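Local coordinates for Ras-associated and pleckstrin homology domains-containing protein 1 (Homo sapiens, PDB 4GN1), which mediates localized membrane signals, is implicated in regulating lamellipodial dynamics, negatively regulates cell adhesion, and targets EVL and VASP to the leading edge, at residues A[51-56]-A[79-84]; A[73-78]-A[209-214]; A[97-102]-A[114-119]; A[93-98]-A[243-248]. All coordinates share one frame; numbering follows the deposited sequence.

Interaction 1: A[51-56]-A[79-84]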
# COMPACT_ATOMS: atom_id res chain seq x y z
N GLU A 51 4.79 -1.53 8.87
CA GLU A 51 4.04 -1.82 10.11
C GLU A 51 3.19 -3.06 9.92
O GLU A 51 2.66 -3.28 8.83
CB GLU A 51 3.20 -0.62 10.60
CG GLU A 51 1.95 -0.28 9.78
CD GLU A 51 1.18 0.92 10.31
OE1 GLU A 51 0.47 1.56 9.52
OE2 GLU A 51 1.26 1.25 11.50
N THR A 52 3.10 -3.90 10.96
CA THR A 52 2.11 -4.95 10.95
C THR A 52 0.94 -4.47 11.81
O THR A 52 1.15 -3.75 12.80
CB THR A 52 2.62 -6.31 11.49
OG1 THR A 52 2.88 -6.22 12.90
CG2 THR A 52 3.85 -6.83 10.70
N VAL A 53 -0.29 -4.83 11.41
CA VAL A 53 -1.45 -4.68 12.29
C VAL A 53 -1.74 -6.07 12.81
O VAL A 53 -2.21 -6.95 12.08
CB VAL A 53 -2.66 -4.04 11.60
CG1 VAL A 53 -3.80 -3.91 12.59
CG2 VAL A 53 -2.29 -2.65 11.08
N SER A 54 -1.40 -6.27 14.08
CA SER A 54 -1.26 -7.59 14.66
C SER A 54 -2.59 -8.34 14.83
O SER A 54 -2.65 -9.54 14.60
CB SER A 54 -0.55 -7.49 16.00
OG SER A 54 -0.06 -8.76 16.36
N GLU A 55 -3.64 -7.63 15.25
CA GLU A 55 -4.99 -8.17 15.37
C GLU A 55 -5.58 -8.69 14.07
O GLU A 55 -6.55 -9.48 14.09
CB GLU A 55 -5.91 -7.08 15.90
CG GLU A 55 -6.15 -7.16 17.39
CD GLU A 55 -6.88 -8.43 17.77
OE1 GLU A 55 -8.09 -8.57 17.44
OE2 GLU A 55 -6.25 -9.32 18.38
N LEU A 56 -5.02 -8.25 12.95
CA LEU A 56 -5.63 -8.42 11.65
C LEU A 56 -4.69 -9.07 10.67
O LEU A 56 -5.03 -9.24 9.49
CB LEU A 56 -6.05 -7.07 11.11
CG LEU A 56 -7.21 -6.36 11.82
CD1 LEU A 56 -7.40 -4.94 11.28
CD2 LEU A 56 -8.51 -7.17 11.74
N SER A 79 -1.11 -2.40 21.91
CA SER A 79 -0.87 -2.88 20.56
C SER A 79 0.30 -3.85 20.50
O SER A 79 1.32 -3.64 21.14
CB SER A 79 -0.63 -1.74 19.58
OG SER A 79 -0.84 -2.21 18.26
N GLN A 80 0.14 -4.92 19.73
CA GLN A 80 1.22 -5.85 19.46
C GLN A 80 1.70 -5.65 18.02
O GLN A 80 2.38 -6.52 17.45
CB GLN A 80 0.74 -7.29 19.63
CG GLN A 80 -0.12 -7.56 20.84
CD GLN A 80 -0.23 -9.04 21.12
OE1 GLN A 80 0.78 -9.71 21.29
NE2 GLN A 80 -1.46 -9.55 21.15
N ASN A 81 1.32 -4.52 17.44
CA ASN A 81 1.84 -4.10 16.14
C ASN A 81 3.37 -4.00 16.17
O ASN A 81 3.96 -3.63 17.19
CB ASN A 81 1.26 -2.73 15.77
CG ASN A 81 -0.23 -2.79 15.46
OD1 ASN A 81 -0.83 -3.88 15.37
ND2 ASN A 81 -0.83 -1.62 15.27
N LYS A 82 4.01 -4.32 15.06
CA LYS A 82 5.46 -4.22 14.95
C LYS A 82 5.87 -3.23 13.86
O LYS A 82 5.15 -3.02 12.88
CB LYS A 82 6.07 -5.58 14.64
CG LYS A 82 5.81 -6.65 15.67
CD LYS A 82 6.54 -7.92 15.28
CE LYS A 82 6.46 -8.99 16.37
NZ LYS A 82 7.03 -10.29 15.88
N LEU A 83 7.04 -2.64 14.05
CA LEU A 83 7.68 -1.87 13.03
C LEU A 83 8.78 -2.76 12.49
O LEU A 83 9.45 -3.46 13.27
CB LEU A 83 8.25 -0.59 13.61
CG LEU A 83 7.55 0.75 13.36
CD1 LEU A 83 6.05 0.64 13.11
CD2 LEU A 83 7.83 1.75 14.47
N ILE A 84 8.96 -2.74 11.18
CA ILE A 84 9.97 -3.56 10.55
C ILE A 84 10.76 -2.76 9.52
O ILE A 84 10.20 -2.16 8.59
CB ILE A 84 9.37 -4.82 9.88
CG1 ILE A 84 8.35 -5.50 10.80
CG2 ILE A 84 10.48 -5.80 9.51
CD1 ILE A 84 7.81 -6.83 10.30
O HOH W 1 -3.41 -5.05 16.23

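Interaction 2: A[73-78]-A[209-214]. With MLI (malonate ion), chain E.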
# COMPACT_ATOMS: atom_id res chain seq x y z
N LEU A 73 0.29 6.90 17.01
CA LEU A 73 -0.80 7.25 17.92
C LEU A 73 -2.12 6.52 17.59
O LEU A 73 -2.96 6.35 18.47
CB LEU A 73 -1.03 8.76 17.97
CG LEU A 73 0.12 9.60 18.49
CD1 LEU A 73 -0.19 11.09 18.47
CD2 LEU A 73 0.56 9.16 19.88
N ASN A 74 -2.29 6.08 16.35
CA ASN A 74 -3.38 5.20 16.01
C ASN A 74 -3.35 3.81 16.64
O ASN A 74 -4.33 3.10 16.61
CB ASN A 74 -3.49 5.05 14.50
CG ASN A 74 -3.94 6.32 13.85
OD1 ASN A 74 -4.72 7.08 14.42
ND2 ASN A 74 -3.45 6.57 12.66
N TRP A 75 -2.24 3.42 17.21
CA TRP A 75 -2.13 2.08 17.78
C TRP A 75 -2.88 2.02 19.07
O TRP A 75 -3.05 3.04 19.73
CB TRP A 75 -0.66 1.75 18.00
CG TRP A 75 0.12 1.45 16.73
CD1 TRP A 75 -0.23 1.73 15.40
CD2 TRP A 75 1.46 0.81 16.64
NE1 TRP A 75 0.75 1.30 14.53
CE2 TRP A 75 1.80 0.75 15.21
CE3 TRP A 75 2.37 0.31 17.57
CZ2 TRP A 75 2.97 0.19 14.76
CZ3 TRP A 75 3.57 -0.25 17.11
CH2 TRP A 75 3.86 -0.31 15.73
N THR A 76 -3.37 0.85 19.47
CA THR A 76 -3.97 0.75 20.81
C THR A 76 -2.88 0.81 21.89
O THR A 76 -1.69 0.54 21.61
CB THR A 76 -4.89 -0.48 21.00
OG1 THR A 76 -4.16 -1.68 20.72
CG2 THR A 76 -6.08 -0.40 20.10
N ARG A 77 -3.27 1.18 23.10
CA ARG A 77 -2.34 1.19 24.25
C ARG A 77 -1.52 -0.12 24.34
O ARG A 77 -0.29 -0.09 24.52
CB ARG A 77 -3.12 1.45 25.56
CG ARG A 77 -4.04 2.68 25.47
CD ARG A 77 -4.52 3.20 26.83
NE ARG A 77 -4.69 4.67 26.83
CZ ARG A 77 -5.71 5.33 26.29
NH1 ARG A 77 -6.71 4.68 25.68
NH2 ARG A 77 -5.75 6.66 26.36
N ASP A 78 -2.23 -1.25 24.18
CA ASP A 78 -1.68 -2.61 24.28
C ASP A 78 -1.39 -3.24 22.91
O ASP A 78 -1.42 -4.47 22.77
CB ASP A 78 -2.67 -3.50 25.06
CG ASP A 78 -4.06 -3.54 24.42
OD1 ASP A 78 -4.37 -2.70 23.55
OD2 ASP A 78 -4.87 -4.42 24.78
N GLN A 209 -7.39 4.23 12.01
CA GLN A 209 -7.74 4.12 13.44
C GLN A 209 -8.34 2.78 13.89
O GLN A 209 -8.39 2.51 15.08
CB GLN A 209 -8.66 5.27 13.88
CG GLN A 209 -7.94 6.61 13.84
CD GLN A 209 -8.66 7.73 14.56
OE1 GLN A 209 -9.32 8.54 13.93
NE2 GLN A 209 -8.53 7.77 15.88
N ILE A 210 -8.79 1.96 12.94
CA ILE A 210 -9.33 0.65 13.28
C ILE A 210 -8.17 -0.33 13.48
O ILE A 210 -7.27 -0.43 12.65
CB ILE A 210 -10.30 0.16 12.20
CG1 ILE A 210 -11.60 0.94 12.32
CG2 ILE A 210 -10.53 -1.33 12.31
CD1 ILE A 210 -12.52 0.80 11.13
N GLN A 211 -8.20 -1.03 14.61
CA GLN A 211 -7.06 -1.83 15.05
C GLN A 211 -7.45 -3.26 15.40
O GLN A 211 -6.59 -4.06 15.73
CB GLN A 211 -6.36 -1.15 16.24
CG GLN A 211 -5.64 0.14 15.89
CD GLN A 211 -4.42 -0.10 15.00
OE1 GLN A 211 -3.58 -0.97 15.31
NE2 GLN A 211 -4.34 0.63 13.89
N LYS A 212 -8.74 -3.57 15.34
CA LYS A 212 -9.24 -4.92 15.60
C LYS A 212 -10.39 -5.25 14.65
O LYS A 212 -10.64 -4.48 13.72
CB LYS A 212 -9.67 -5.10 17.08
CG LYS A 212 -10.66 -4.07 17.57
CD LYS A 212 -11.23 -4.41 18.93
CE LYS A 212 -12.36 -3.43 19.29
NZ LYS A 212 -13.41 -4.03 20.16
N LYS A 213 -11.06 -6.38 14.88
CA LYS A 213 -12.04 -6.91 13.93
C LYS A 213 -13.14 -5.90 13.70
O LYS A 213 -13.72 -5.36 14.65
CB LYS A 213 -12.63 -8.25 14.38
CG LYS A 213 -11.64 -9.40 14.53
CD LYS A 213 -11.41 -10.18 13.23
CE LYS A 213 -10.48 -11.38 13.44
NZ LYS A 213 -9.05 -10.99 13.64
N SER A 214 -13.43 -5.62 12.44
CA SER A 214 -14.46 -4.68 12.11
C SER A 214 -15.01 -5.03 10.74
O SER A 214 -14.26 -5.43 9.83
CB SER A 214 -13.94 -3.22 12.16
OG SER A 214 -14.98 -2.27 12.00
C1 MLI E . -1.85 2.67 11.56
C2 MLI E . -1.23 3.94 10.97
C3 MLI E . -2.60 1.88 10.48
O6 MLI E . -1.62 5.04 11.39
O7 MLI E . -0.34 3.87 10.08
O8 MLI E . -2.58 2.30 9.31
O9 MLI E . -3.21 0.83 10.78
O HOH W 2 -3.31 -1.41 17.75

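Interaction 3: A[97-102]-A[114-119]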
# COMPACT_ATOMS: atom_id res chain seq x y z
N ASN A 97 9.71 0.81 -13.13
CA ASN A 97 9.09 0.32 -14.37
C ASN A 97 7.61 0.72 -14.57
O ASN A 97 6.72 -0.14 -14.57
CB ASN A 97 9.25 -1.20 -14.47
CG ASN A 97 10.70 -1.61 -14.68
OD1 ASN A 97 11.33 -1.25 -15.68
ND2 ASN A 97 11.23 -2.37 -13.73
N PRO A 98 7.34 2.03 -14.76
CA PRO A 98 5.96 2.56 -14.88
C PRO A 98 5.16 2.00 -16.07
O PRO A 98 3.92 1.89 -16.00
CB PRO A 98 6.20 4.06 -15.05
CG PRO A 98 7.57 4.18 -15.62
CD PRO A 98 8.35 3.09 -14.94
N GLN A 99 5.85 1.64 -17.14
CA GLN A 99 5.21 1.03 -18.31
C GLN A 99 4.42 -0.23 -17.89
O GLN A 99 3.49 -0.68 -18.58
CB GLN A 99 6.26 0.72 -19.39
CG GLN A 99 7.10 -0.51 -19.14
CD GLN A 99 8.17 -0.32 -18.09
OE1 GLN A 99 8.21 0.70 -17.39
NE2 GLN A 99 9.05 -1.30 -17.97
N ASN A 100 4.76 -0.77 -16.73
CA ASN A 100 4.06 -1.95 -16.22
C ASN A 100 2.86 -1.68 -15.34
O ASN A 100 2.15 -2.61 -14.97
CB ASN A 100 5.04 -2.89 -15.56
CG ASN A 100 5.96 -3.51 -16.57
OD1 ASN A 100 5.53 -3.87 -17.67
ND2 ASN A 100 7.23 -3.63 -16.22
N TYR A 101 2.60 -0.41 -15.05
CA TYR A 101 1.47 -0.07 -14.19
C TYR A 101 0.58 0.97 -14.80
O TYR A 101 -0.65 0.87 -14.66
CB TYR A 101 1.95 0.40 -12.81
CG TYR A 101 2.82 -0.64 -12.13
CD1 TYR A 101 4.18 -0.75 -12.46
CD2 TYR A 101 2.29 -1.50 -11.17
CE1 TYR A 101 4.97 -1.70 -11.86
CE2 TYR A 101 3.08 -2.46 -10.56
CZ TYR A 101 4.42 -2.54 -10.90
OH TYR A 101 5.23 -3.48 -10.31
N LEU A 102 1.19 1.95 -15.48
CA LEU A 102 0.49 3.14 -16.00
C LEU A 102 -0.04 2.96 -17.43
O LEU A 102 -0.81 3.79 -17.93
CB LEU A 102 1.38 4.37 -15.91
CG LEU A 102 2.08 4.61 -14.57
CD1 LEU A 102 3.03 5.80 -14.69
CD2 LEU A 102 1.10 4.82 -13.42
N ARG A 114 14.65 7.15 -20.41
CA ARG A 114 14.16 8.47 -20.74
C ARG A 114 12.65 8.50 -20.95
O ARG A 114 12.00 9.51 -20.66
CB ARG A 114 14.90 9.02 -21.94
CG ARG A 114 16.30 9.47 -21.56
CD ARG A 114 17.18 9.72 -22.77
NE ARG A 114 16.85 10.95 -23.50
CZ ARG A 114 17.11 12.19 -23.07
NH1 ARG A 114 17.69 12.40 -21.89
NH2 ARG A 114 16.77 13.23 -23.83
N ASN A 115 12.09 7.40 -21.45
CA ASN A 115 10.66 7.30 -21.69
C ASN A 115 9.85 6.94 -20.42
O ASN A 115 8.69 7.34 -20.27
CB ASN A 115 10.36 6.36 -22.87
CG ASN A 115 10.88 6.89 -24.19
OD1 ASN A 115 11.08 8.10 -24.36
ND2 ASN A 115 11.11 5.99 -25.15
N LYS A 116 10.46 6.18 -19.52
CA LYS A 116 9.96 6.06 -18.15
C LYS A 116 9.78 7.46 -17.52
O LYS A 116 8.70 7.77 -16.99
CB LYS A 116 10.89 5.20 -17.29
CG LYS A 116 10.64 3.70 -17.37
CD LYS A 116 11.88 2.95 -16.95
CE LYS A 116 11.76 1.46 -17.19
NZ LYS A 116 12.94 0.77 -16.60
N GLU A 117 10.82 8.29 -17.62
CA GLU A 117 10.82 9.66 -17.11
C GLU A 117 9.64 10.46 -17.69
O GLU A 117 8.83 11.01 -16.93
CB GLU A 117 12.14 10.34 -17.48
CG GLU A 117 12.78 11.13 -16.34
CD GLU A 117 13.85 12.12 -16.81
OE1 GLU A 117 14.29 12.07 -18.00
OE2 GLU A 117 14.26 12.97 -15.98
N VAL A 118 9.53 10.51 -19.02
CA VAL A 118 8.43 11.19 -19.68
C VAL A 118 7.09 10.67 -19.16
O VAL A 118 6.19 11.45 -18.83
CB VAL A 118 8.51 11.08 -21.23
CG1 VAL A 118 7.20 11.51 -21.89
CG2 VAL A 118 9.67 11.90 -21.78
N LEU A 119 6.95 9.35 -19.10
CA LEU A 119 5.70 8.74 -18.71
C LEU A 119 5.24 9.12 -17.28
O LEU A 119 4.04 9.26 -17.03
CB LEU A 119 5.81 7.23 -18.87
CG LEU A 119 4.62 6.33 -18.55
CD1 LEU A 119 3.48 6.61 -19.54
CD2 LEU A 119 5.04 4.86 -18.60

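Interaction 4: A[93-98]-A[243-248]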
# COMPACT_ATOMS: atom_id res chain seq x y z
N ALA A 93 8.67 -0.06 -7.09
CA ALA A 93 8.61 -0.88 -8.30
C ALA A 93 7.96 -0.02 -9.40
O ALA A 93 8.59 0.30 -10.40
CB ALA A 93 7.83 -2.16 -8.07
N LEU A 94 6.73 0.40 -9.14
CA LEU A 94 5.97 1.29 -10.00
C LEU A 94 6.79 2.41 -10.67
O LEU A 94 6.54 2.77 -11.82
CB LEU A 94 4.81 1.88 -9.19
CG LEU A 94 4.27 3.24 -9.59
CD1 LEU A 94 3.29 3.02 -10.73
CD2 LEU A 94 3.57 3.92 -8.43
N PHE A 95 7.76 2.96 -9.97
CA PHE A 95 8.53 4.07 -10.51
C PHE A 95 9.70 3.62 -11.34
O PHE A 95 10.06 4.30 -12.30
CB PHE A 95 8.99 4.98 -9.39
CG PHE A 95 7.89 5.81 -8.83
CD1 PHE A 95 7.62 7.07 -9.36
CD2 PHE A 95 7.07 5.30 -7.84
CE1 PHE A 95 6.58 7.83 -8.88
CE2 PHE A 95 6.02 6.05 -7.36
CZ PHE A 95 5.77 7.31 -7.88
N LYS A 96 10.31 2.49 -10.95
CA LYS A 96 11.38 1.86 -11.70
C LYS A 96 10.92 1.39 -13.08
O LYS A 96 11.65 1.53 -14.05
CB LYS A 96 11.91 0.67 -10.92
CG LYS A 96 12.37 0.99 -9.50
CD LYS A 96 13.24 -0.14 -8.97
CE LYS A 96 13.33 -0.14 -7.46
NZ LYS A 96 13.58 -1.53 -7.00
N ASN A 97 9.71 0.81 -13.13
CA ASN A 97 9.09 0.32 -14.37
C ASN A 97 7.61 0.72 -14.57
O ASN A 97 6.72 -0.14 -14.57
CB ASN A 97 9.25 -1.20 -14.47
CG ASN A 97 10.70 -1.61 -14.68
OD1 ASN A 97 11.33 -1.25 -15.68
ND2 ASN A 97 11.23 -2.37 -13.73
N PRO A 98 7.34 2.03 -14.76
CA PRO A 98 5.96 2.56 -14.88
C PRO A 98 5.16 2.00 -16.07
O PRO A 98 3.92 1.89 -16.00
CB PRO A 98 6.20 4.06 -15.05
CG PRO A 98 7.57 4.18 -15.62
CD PRO A 98 8.35 3.09 -14.94
N GLN A 243 2.53 13.33 -4.68
CA GLN A 243 3.34 13.12 -3.49
C GLN A 243 4.16 11.81 -3.54
O GLN A 243 5.30 11.78 -3.07
CB GLN A 243 2.45 13.18 -2.25
CG GLN A 243 3.16 12.95 -0.92
CD GLN A 243 4.14 14.05 -0.57
OE1 GLN A 243 5.33 13.90 -0.77
NE2 GLN A 243 3.64 15.15 -0.06
N LEU A 244 3.59 10.73 -4.11
CA LEU A 244 4.36 9.49 -4.35
C LEU A 244 5.60 9.79 -5.16
O LEU A 244 6.70 9.39 -4.77
CB LEU A 244 3.56 8.39 -5.05
CG LEU A 244 2.52 7.58 -4.27
CD1 LEU A 244 1.95 6.47 -5.15
CD2 LEU A 244 3.09 7.03 -2.96
N TYR A 245 5.40 10.51 -6.27
CA TYR A 245 6.49 10.91 -7.16
C TYR A 245 7.55 11.73 -6.47
O TYR A 245 8.74 11.49 -6.66
CB TYR A 245 5.98 11.68 -8.38
CG TYR A 245 7.02 11.95 -9.48
CD1 TYR A 245 7.85 10.93 -9.96
CD2 TYR A 245 7.14 13.22 -10.06
CE1 TYR A 245 8.79 11.16 -10.97
CE2 TYR A 245 8.06 13.46 -11.08
CZ TYR A 245 8.88 12.43 -11.53
OH TYR A 245 9.81 12.68 -12.53
N MET A 246 7.12 12.69 -5.67
CA MET A 246 8.06 13.46 -4.86
C MET A 246 8.83 12.58 -3.88
O MET A 246 10.03 12.83 -3.63
CB MET A 246 7.33 14.57 -4.13
CG MET A 246 6.57 15.51 -5.07
SD MET A 246 5.72 16.80 -4.15
CE MET A 246 7.10 17.58 -3.28
N ASN A 247 8.19 11.54 -3.34
CA ASN A 247 8.90 10.63 -2.44
C ASN A 247 10.01 9.92 -3.17
O ASN A 247 11.14 9.83 -2.67
CB ASN A 247 7.96 9.61 -1.80
CG ASN A 247 6.99 10.25 -0.83
OD1 ASN A 247 7.10 11.43 -0.50
ND2 ASN A 247 6.04 9.47 -0.37
N TYR A 248 9.68 9.44 -4.36
CA TYR A 248 10.63 8.70 -5.19
C TYR A 248 11.82 9.58 -5.58
O TYR A 248 12.97 9.21 -5.35
CB TYR A 248 9.90 8.10 -6.41
CG TYR A 248 10.80 7.46 -7.44
CD1 TYR A 248 11.45 6.26 -7.18
CD2 TYR A 248 11.01 8.05 -8.69
CE1 TYR A 248 12.28 5.67 -8.11
CE2 TYR A 248 11.84 7.47 -9.64
CZ TYR A 248 12.48 6.29 -9.33
OH TYR A 248 13.30 5.72 -10.25

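Interaction 1: A[51-56]-A[79-84]
T52 holds OG1 between its backbone N and carbonyl carbon (chi1 68°), which brings the hydroxyl to the amide of K82, while N81, with CG anti to its carbonyl carbon (chi1 -69°), turns OD1 toward the amide of S54. Both adjustments occur where strands 47-53 and 83-87, antiparallel neighbours in the ubiquitin-like Ras-associating domain, approach the end of their pairing. E51 and L83 make a non-hydrogen-bonded pair with side chains on one face, E51 CB lying 4.0 Å from L83 CD1; the E51 carboxylate continues to a salt bridge with R60. One residue on, T52 N donates to K82 O at 2.9 Å. The reply comes from K82 N, which donates to T52 OG1 at 3.1 Å, a side-chain oxygen doing the work usually left to a backbone carbonyl. T52 also crosses I84 obliquely, CG2 to CD1 4.0 Å. Past the strand ladder the buried amide of N81 continues the pairing, since S54 N points almost straight at N81 OD1 (2.8 Å, 168° at the hydrogen) from somewhat out of the amide plane. S79 OG accepts from N81 N in an ST turn. N81 OD1 also takes a hydrogen bond, at 3.0 Å, from a water that accepts from E55 N.

Interaction 2: A[73-78]-A[209-214]
N74 and Q211 carry this meeting of two loops, and it illustrates how an interface can be made of polar residues whose aliphatic carbons rest on each other's oxygens and on a methyl. The van der Waals contacts come first. CG of Q211 presses on the carbonyl oxygen of N74 at 3.3 Å, and CB of Q211 slides past T76 CG2 at 3.9 Å. N74 and Q209 cross at about a right angle, with N74 OD1 3.3 Å from the aliphatic CG of Q209. The Q211 chain is bent at its second torsion (chi2 -68°), which folds the amide back over the backbone of N74 and W75.

Hydrogen bonding is mediated by small molecules. A malonate, probably from the crystallisation liquor, accepts from N74 ND2 at O6 (2.7 Å, 171° at the hydrogen) and only weakly from Q211 NE2 at O9 (3.3 Å); Q211 NE2 also donates to P208 O, just before the segment. The malonate C1 lies at the edge of the W75 indole. R60, N184, Y186 and K206 also bind this anion, which is consistent with a basic, polar pocket at the junction. On the other flank a water accepts from T76 N at 2.8 Å and donates to Q211 OE1. That oxygen also accepts from N81 ND2, while W75 NE1 donates to E51.

In the fold, 73-78 lies in the loop between helix 68-72 and strand 83-87 of the Ras-associating domain, and 209-214 in the loop between strands 202-206 and 218-221 of the PH domain, making this a surface junction between the two.

Interaction 3: A[97-102]-A[114-119]
The N97 amide is approached from both faces: K116 NZ donates to OD1 from above one side of its plane at 2.7 Å, and Q99 NE2 reaches the same oxygen from the opposite side at 3.2 Å. The Q99 amide is aimed well, with N97 OD1 lying close to its own plane and the bond nearly straight at 174°; Q99 NE2 has a further partner in A109 O. Here the loop that follows helix 93-96 folds onto helix 113-124, probably part of the helical linker that joins the Ras-associating and PH domains in this family. The puckered P98 ring is crossed at about a right angle by the extended K116 chain, with P98 CD 3.4 Å from K116 CG. That course delivers the ammonium group to N97 OD1, and K116 NZ is shared between this oxygen and K96 O, at the end of helix 93-96. One turn further along helix 113-124 the contact turns apolar. L119 has CG anti to its backbone N (chi1 -179°), which directs the branch into the loop, where L102 CD1 lies 4.2 Å from L119 CG. Its methyl CD2 lies 3.8 Å from P98 CB and 3.6 Å from Q99 N.

Interaction 4: A[93-98]-A[243-248]
F95 and Y248 lie against each other like two slats slid in opposite directions. Their ring planes are only 22° from parallel and the centroids 4.8 Å apart, yet the rings barely overlap, because each mainly faces the other's CB. The reciprocal CH-pi pair is uneven: F95 CB sits almost exactly over the centre of the Y248 ring, 3.4 Å from its centroid, whereas Y248 CB stands 4.0 Å from the F95 centroid, displaced toward the rim. With CG anti to its backbone N (chi1 173°), Y248 lays its ring over F95 CB.

Here short helix 93-96 packs on the C-terminal helix 242-251, which follows the long helix 225-240 at the end of the PH domain; the joint is a buried, largely apolar helix-helix contact. F95 is the central side chain. Its ring tip abuts helix 242-251 one turn from Y248, with CZ 3.7 Å from L244 CB, the two side chains crossing at about a right angle. Edge meets edge at Y245, where F95 CE1 approaches Y245 CD1 at 3.5 Å. A further ring, F124 of helix 113-124, meets F95, and Y92 meets Y248. L94 CD2 touches L244 CD1 more loosely, at 4.5 Å, while the K96 chain leads away to a salt bridge with D46.

Interactions 1 and 2 sit together, their centres about 10 Å apart, on one side of the molecule; interactions 3 and 4 lie equally close to each other on the opposite side, sharing N97 and P98. Interaction 4 is the buried one and relies on aromatic faces and edges, whereas interaction 2 is a surface contact bridged by water and a bound anion. The other two are partly buried and mix both chemistries: interaction 1 extends a strand pair with side-chain oxygens, and interaction 3 combines a lysine grip with a leucine. Interactions 2 and 4 join distant parts of the chain, and through the N81 to Q211 hydrogen bond the loop leading into strand 83-87 meets interaction 2.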